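Local coordinates for protein type 6 secretion amidase effector 2 (Salmonella typhi, PDB 6WIN) that probably cleaves amide bonds of bacterial peptidoglycan as an antibacterial toxin of the type VI secretion system, at residues A[45-59]-A[71-85]. Numbering follows the deposited sequence.
Sequences VFGNKNIEVGTVIAT and GNHAAFFLGQDTGGI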
loop_
_atom_site.group_PDB
_atom_site.type_symbol
_atom_site.label_atom_id
_atom_site.label_comp_id
_atom_site.label_asym_id
_atom_site.label_seq_id
_atom_site.Cartn_x
_atom_site.Cartn_y
_atom_site.Cartn_z
ATOM N N VAL A 45 -6.104 0.844 7.223
ATOM C CA VAL A 45 -5.079 1.830 7.555
ATOM C C VAL A 45 -5.701 3.141 8.034
ATOM O O VAL A 45 -5.359 3.652 9.103
ATOM C CB VAL A 45 -4.163 2.061 6.337
ATOM C CG1 VAL A 45 -3.230 3.252 6.581
ATOM C CG2 VAL A 45 -3.393 0.783 5.990
ATOM N N PHE A 46 -6.617 3.718 7.256
ATOM C CA PHE A 46 -7.187 5.015 7.612
ATOM C C PHE A 46 -8.058 4.880 8.859
ATOM O O PHE A 46 -8.993 4.078 8.885
ATOM C CB PHE A 46 -8.004 5.581 6.455
ATOM C CG PHE A 46 -8.478 6.990 6.696
ATOM C CD1 PHE A 46 -7.590 8.054 6.597
ATOM C CD2 PHE A 46 -9.789 7.246 7.054
ATOM C CE1 PHE A 46 -8.002 9.351 6.828
ATOM C CE2 PHE A 46 -10.220 8.552 7.287
ATOM C CZ PHE A 46 -9.322 9.602 7.173
ATOM N N GLY A 47 -7.767 5.680 9.885
ATOM C CA GLY A 47 -8.459 5.582 11.149
ATOM C C GLY A 47 -7.812 4.660 12.162
ATOM O O GLY A 47 -8.116 4.768 13.354
ATOM N N ASN A 48 -6.926 3.764 11.724
ATOM C CA ASN A 48 -6.260 2.810 12.611
ATOM C C ASN A 48 -5.287 3.550 13.521
ATOM O O ASN A 48 -4.278 4.088 13.053
ATOM C CB ASN A 48 -5.536 1.757 11.777
ATOM C CG ASN A 48 -5.009 0.588 12.607
ATOM O OD1 ASN A 48 -4.788 0.704 13.810
ATOM N ND2 ASN A 48 -4.798 -0.546 11.951
ATOM N N LYS A 49 -5.571 3.563 14.820
ATOM C CA LYS A 49 -4.724 4.241 15.782
ATOM C C LYS A 49 -3.496 3.481 16.228
ATOM O O LYS A 49 -2.739 3.988 17.060
ATOM N N ASN A 50 -3.267 2.281 15.691
ATOM C CA ASN A 50 -2.189 1.409 16.136
ATOM C C ASN A 50 -1.122 1.139 15.087
ATOM O O ASN A 50 -0.094 0.538 15.418
ATOM C CB ASN A 50 -2.765 0.067 16.609
ATOM C CG ASN A 50 -3.638 0.226 17.830
ATOM O OD1 ASN A 50 -3.160 0.631 18.892
ATOM N ND2 ASN A 50 -4.933 -0.061 17.684
ATOM N N ILE A 51 -1.322 1.573 13.845
ATOM C CA ILE A 51 -0.414 1.208 12.771
ATOM C C ILE A 51 0.890 1.990 12.910
ATOM O O ILE A 51 0.887 3.206 13.145
ATOM C CB ILE A 51 -1.100 1.434 11.417
ATOM C CG1 ILE A 51 -0.156 1.109 10.257
ATOM C CG2 ILE A 51 -1.689 2.843 11.334
ATOM C CD1 ILE A 51 -0.863 1.065 8.920
ATOM N N GLU A 52 2.013 1.285 12.787
ATOM C CA GLU A 52 3.347 1.832 12.996
ATOM C C GLU A 52 3.928 2.377 11.697
ATOM O O GLU A 52 3.684 1.840 10.613
ATOM C CB GLU A 52 4.282 0.746 13.529
ATOM C CG GLU A 52 3.578 -0.263 14.408
ATOM C CD GLU A 52 4.398 -1.511 14.651
ATOM O OE1 GLU A 52 5.646 -1.385 14.742
ATOM O OE2 GLU A 52 3.778 -2.603 14.772
ATOM N N VAL A 53 4.732 3.434 11.821
ATOM C CA VAL A 53 5.479 3.941 10.675
ATOM C C VAL A 53 6.291 2.808 10.061
ATOM O O VAL A 53 6.973 2.065 10.771
ATOM C CB VAL A 53 6.389 5.109 11.104
ATOM C CG1 VAL A 53 7.213 5.602 9.913
ATOM C CG2 VAL A 53 5.559 6.242 11.747
ATOM N N GLY A 54 6.215 2.672 8.736
ATOM C CA GLY A 54 6.903 1.622 8.012
ATOM C C GLY A 54 6.097 0.358 7.765
ATOM O O GLY A 54 6.591 -0.548 7.079
ATOM N N THR A 55 4.881 0.257 8.301
ATOM C CA THR A 55 4.054 -0.908 8.027
ATOM C C THR A 55 3.804 -1.032 6.528
ATOM O O THR A 55 3.515 -0.038 5.853
ATOM C CB THR A 55 2.722 -0.806 8.773
ATOM O OG1 THR A 55 2.968 -0.666 10.178
ATOM C CG2 THR A 55 1.890 -2.043 8.521
ATOM N N VAL A 56 3.934 -2.253 6.004
ATOM C CA VAL A 56 3.611 -2.487 4.604
ATOM C C VAL A 56 2.098 -2.502 4.437
ATOM O O VAL A 56 1.396 -3.255 5.122
ATOM C CB VAL A 56 4.224 -3.804 4.119
ATOM C CG1 VAL A 56 3.725 -4.114 2.726
ATOM C CG2 VAL A 56 5.775 -3.746 4.177
ATOM N N ILE A 57 1.587 -1.670 3.519
ATOM C CA ILE A 57 0.159 -1.560 3.259
ATOM C C ILE A 57 -0.100 -1.684 1.760
ATOM O O ILE A 57 0.808 -1.566 0.936
ATOM C CB ILE A 57 -0.413 -0.243 3.820
ATOM C CG1 ILE A 57 0.203 0.969 3.099
ATOM C CG2 ILE A 57 -0.124 -0.161 5.316
ATOM C CD1 ILE A 57 -0.404 2.316 3.533
ATOM N N ALA A 58 -1.361 -1.930 1.408
ATOM C CA ALA A 58 -1.716 -2.137 0.009
ATOM C C ALA A 58 -3.214 -1.944 -0.183
ATOM O O ALA A 58 -3.992 -2.002 0.767
ATOM C CB ALA A 58 -1.314 -3.537 -0.467
ATOM N N THR A 59 -3.602 -1.726 -1.437
ATOM C CA THR A 59 -5.004 -1.781 -1.834
ATOM C C THR A 59 -5.503 -3.224 -1.789
ATOM O O THR A 59 -4.873 -4.119 -2.358
ATOM C CB THR A 59 -5.167 -1.242 -3.253
ATOM O OG1 THR A 59 -4.371 -2.045 -4.140
ATOM C CG2 THR A 59 -4.720 0.226 -3.355
ATOM N N GLY A 71 -5.816 -0.016 -10.680
ATOM C CA GLY A 71 -5.637 0.775 -9.485
ATOM C C GLY A 71 -4.952 0.087 -8.322
ATOM O O GLY A 71 -4.885 0.677 -7.239
ATOM N N ASN A 72 -4.444 -1.134 -8.491
ATOM C CA ASN A 72 -3.759 -1.789 -7.384
ATOM C C ASN A 72 -2.467 -1.047 -7.060
ATOM O O ASN A 72 -1.828 -0.459 -7.937
ATOM C CB ASN A 72 -3.486 -3.272 -7.689
ATOM C CG ASN A 72 -2.611 -3.492 -8.922
ATOM O OD1 ASN A 72 -1.436 -3.131 -8.948
ATOM N ND2 ASN A 72 -3.182 -4.119 -9.937
ATOM N N HIS A 73 -2.105 -1.039 -5.778
ATOM C CA HIS A 73 -0.949 -0.271 -5.333
ATOM C C HIS A 73 -0.495 -0.812 -3.986
ATOM O O HIS A 73 -1.293 -1.350 -3.220
ATOM C CB HIS A 73 -1.272 1.229 -5.243
ATOM C CG HIS A 73 -0.068 2.112 -5.077
ATOM N ND1 HIS A 73 0.934 2.192 -6.020
ATOM C CD2 HIS A 73 0.293 2.947 -4.074
ATOM C CE1 HIS A 73 1.869 3.026 -5.598
ATOM N NE2 HIS A 73 1.501 3.505 -4.423
ATOM N N ALA A 74 0.801 -0.680 -3.721
ATOM C CA ALA A 74 1.393 -1.071 -2.450
ATOM C C ALA A 74 2.358 0.021 -2.020
ATOM O O ALA A 74 2.879 0.763 -2.857
ATOM C CB ALA A 74 2.114 -2.427 -2.544
ATOM N N ALA A 75 2.587 0.130 -0.713
ATOM C CA ALA A 75 3.400 1.233 -0.210
ATOM C C ALA A 75 3.802 0.959 1.232
ATOM O O ALA A 75 3.328 0.010 1.860
ATOM C CB ALA A 75 2.646 2.569 -0.318
ATOM N N PHE A 76 4.695 1.804 1.747
ATOM C CA PHE A 76 5.011 1.840 3.171
ATOM C C PHE A 76 4.209 2.954 3.832
ATOM O O PHE A 76 4.225 4.095 3.363
ATOM C CB PHE A 76 6.501 2.084 3.430
ATOM C CG PHE A 76 7.421 1.009 2.910
ATOM C CD1 PHE A 76 7.580 -0.190 3.602
ATOM C CD2 PHE A 76 8.155 1.211 1.756
ATOM C CE1 PHE A 76 8.449 -1.165 3.145
ATOM C CE2 PHE A 76 9.027 0.238 1.288
ATOM C CZ PHE A 76 9.166 -0.959 1.987
ATOM N N PHE A 77 3.534 2.632 4.932
ATOM C CA PHE A 77 2.806 3.647 5.685
ATOM C C PHE A 77 3.771 4.598 6.390
ATOM O O PHE A 77 4.768 4.166 6.973
ATOM C CB PHE A 77 1.899 2.977 6.711
ATOM C CG PHE A 77 1.193 3.931 7.611
ATOM C CD1 PHE A 77 0.070 4.617 7.167
ATOM C CD2 PHE A 77 1.631 4.129 8.915
ATOM C CE1 PHE A 77 -0.605 5.505 8.013
ATOM C CE2 PHE A 77 0.968 5.004 9.764
ATOM C CZ PHE A 77 -0.152 5.694 9.317
ATOM N N LEU A 78 3.468 5.899 6.351
ATOM C CA LEU A 78 4.269 6.878 7.087
ATOM C C LEU A 78 3.511 7.586 8.201
ATOM O O LEU A 78 4.084 7.826 9.261
ATOM C CB LEU A 78 4.855 7.942 6.140
ATOM C CG LEU A 78 5.849 7.515 5.060
ATOM C CD1 LEU A 78 6.300 8.736 4.247
ATOM C CD2 LEU A 78 7.048 6.762 5.640
ATOM N N GLY A 79 2.249 7.943 7.991
ATOM C CA GLY A 79 1.483 8.668 8.992
ATOM C C GLY A 79 0.107 8.983 8.444
ATOM O O GLY A 79 -0.214 8.666 7.295
ATOM N N GLN A 80 -0.718 9.614 9.283
ATOM C CA GLN A 80 -2.067 9.954 8.840
ATOM C C GLN A 80 -2.624 11.121 9.646
ATOM O O GLN A 80 -2.160 11.434 10.747
ATOM C CB GLN A 80 -3.014 8.744 8.929
ATOM C CG GLN A 80 -3.381 8.304 10.344
ATOM C CD GLN A 80 -4.297 7.087 10.351
ATOM O OE1 GLN A 80 -5.427 7.142 9.853
ATOM N NE2 GLN A 80 -3.805 5.973 10.899
ATOM N N ASP A 81 -3.633 11.763 9.063
ATOM C CA ASP A 81 -4.364 12.850 9.697
ATOM C C ASP A 81 -5.838 12.713 9.308
ATOM O O ASP A 81 -6.246 11.719 8.699
ATOM C CB ASP A 81 -3.763 14.207 9.292
ATOM C CG ASP A 81 -3.642 14.367 7.796
ATOM O OD1 ASP A 81 -4.681 14.398 7.105
ATOM O OD2 ASP A 81 -2.502 14.464 7.302
ATOM N N THR A 82 -6.643 13.736 9.627
ATOM C CA THR A 82 -8.078 13.651 9.368
ATOM C C THR A 82 -8.404 13.666 7.877
ATOM O O THR A 82 -9.516 13.287 7.498
ATOM C CB THR A 82 -8.832 14.787 10.081
ATOM O OG1 THR A 82 -8.408 16.053 9.566
ATOM C CG2 THR A 82 -8.574 14.762 11.575
ATOM N N GLY A 83 -7.462 14.063 7.024
ATOM C CA GLY A 83 -7.734 14.129 5.601
ATOM C C GLY A 83 -7.115 13.052 4.725
ATOM O O GLY A 83 -7.415 12.992 3.530
ATOM N N GLY A 84 -6.253 12.205 5.266
ATOM C CA GLY A 84 -5.659 11.168 4.449
ATOM C C GLY A 84 -4.441 10.562 5.119
ATOM O O GLY A 84 -4.207 10.751 6.312
ATOM N N ILE A 85 -3.668 9.826 4.314
ATOM C CA ILE A 85 -2.466 9.143 4.789
ATOM C C ILE A 85 -1.264 9.566 3.952
ATOM O O ILE A 85 -1.373 9.856 2.756
ATOM C CB ILE A 85 -2.614 7.605 4.755
ATOM C CG1 ILE A 85 -2.903 7.128 3.329
ATOM C CG2 ILE A 85 -3.706 7.138 5.691
ATOM C CD1 ILE A 85 -2.897 5.606 3.173
#
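Val45 O is gripped by two donors: Gln80 NE2 reaches it across the contact in a weak, bent bond of 3.3 Å, and Asn48 N closes the type II turn on it. The same carboxamide takes the backbone N-H of Gly47 on a lone pair of OE1, in the carbonyl plane (N to OE1 2.8 Å). The ring of Phe46 lies against the turn at 81-84, with Thr82 O in its plane at the edge, 3.7 Å from CZ.

Next to this, Phe77 has a contact on each face of its ring. Ile51 CD1 makes a CH-pi contact over one face, 4.0 Å from the centroid, while Gly79 N sits over the centre of the opposite face. Val45 CG1 meets the ring at CD1 (3.6 Å). With chi1 at 175°, the ring swings away from its own backbone N and lies against Ile51, with Glu52 O at its edge.

Strands 56-59 and 74-81 pair antiparallel. Ile57 and Ala75 exchange both backbone bonds; beyond them, Phe77 N donates to Thr55 O, and Gly54 N binds Phe77 O. At the far end Thr59 N donates to His73 O and Thr59 OG1 accepts His73 N at 3.0 Å, its chi1 of 60° setting the hydroxyl between the backbone N and the carbonyl carbon, facing that N-H.

This pair forms the middle of a six-stranded antiparallel sheet, flanked by strands 129-133 and 84-89. Val56 and Phe76 pack on helix 23-30, and His73, bonded to Asp89 through NE2, touches Cys23 of that helix, an arrangement consistent with the Cys-His site of a papain-like (NlpC/P60-type) peptidoglycan amidase.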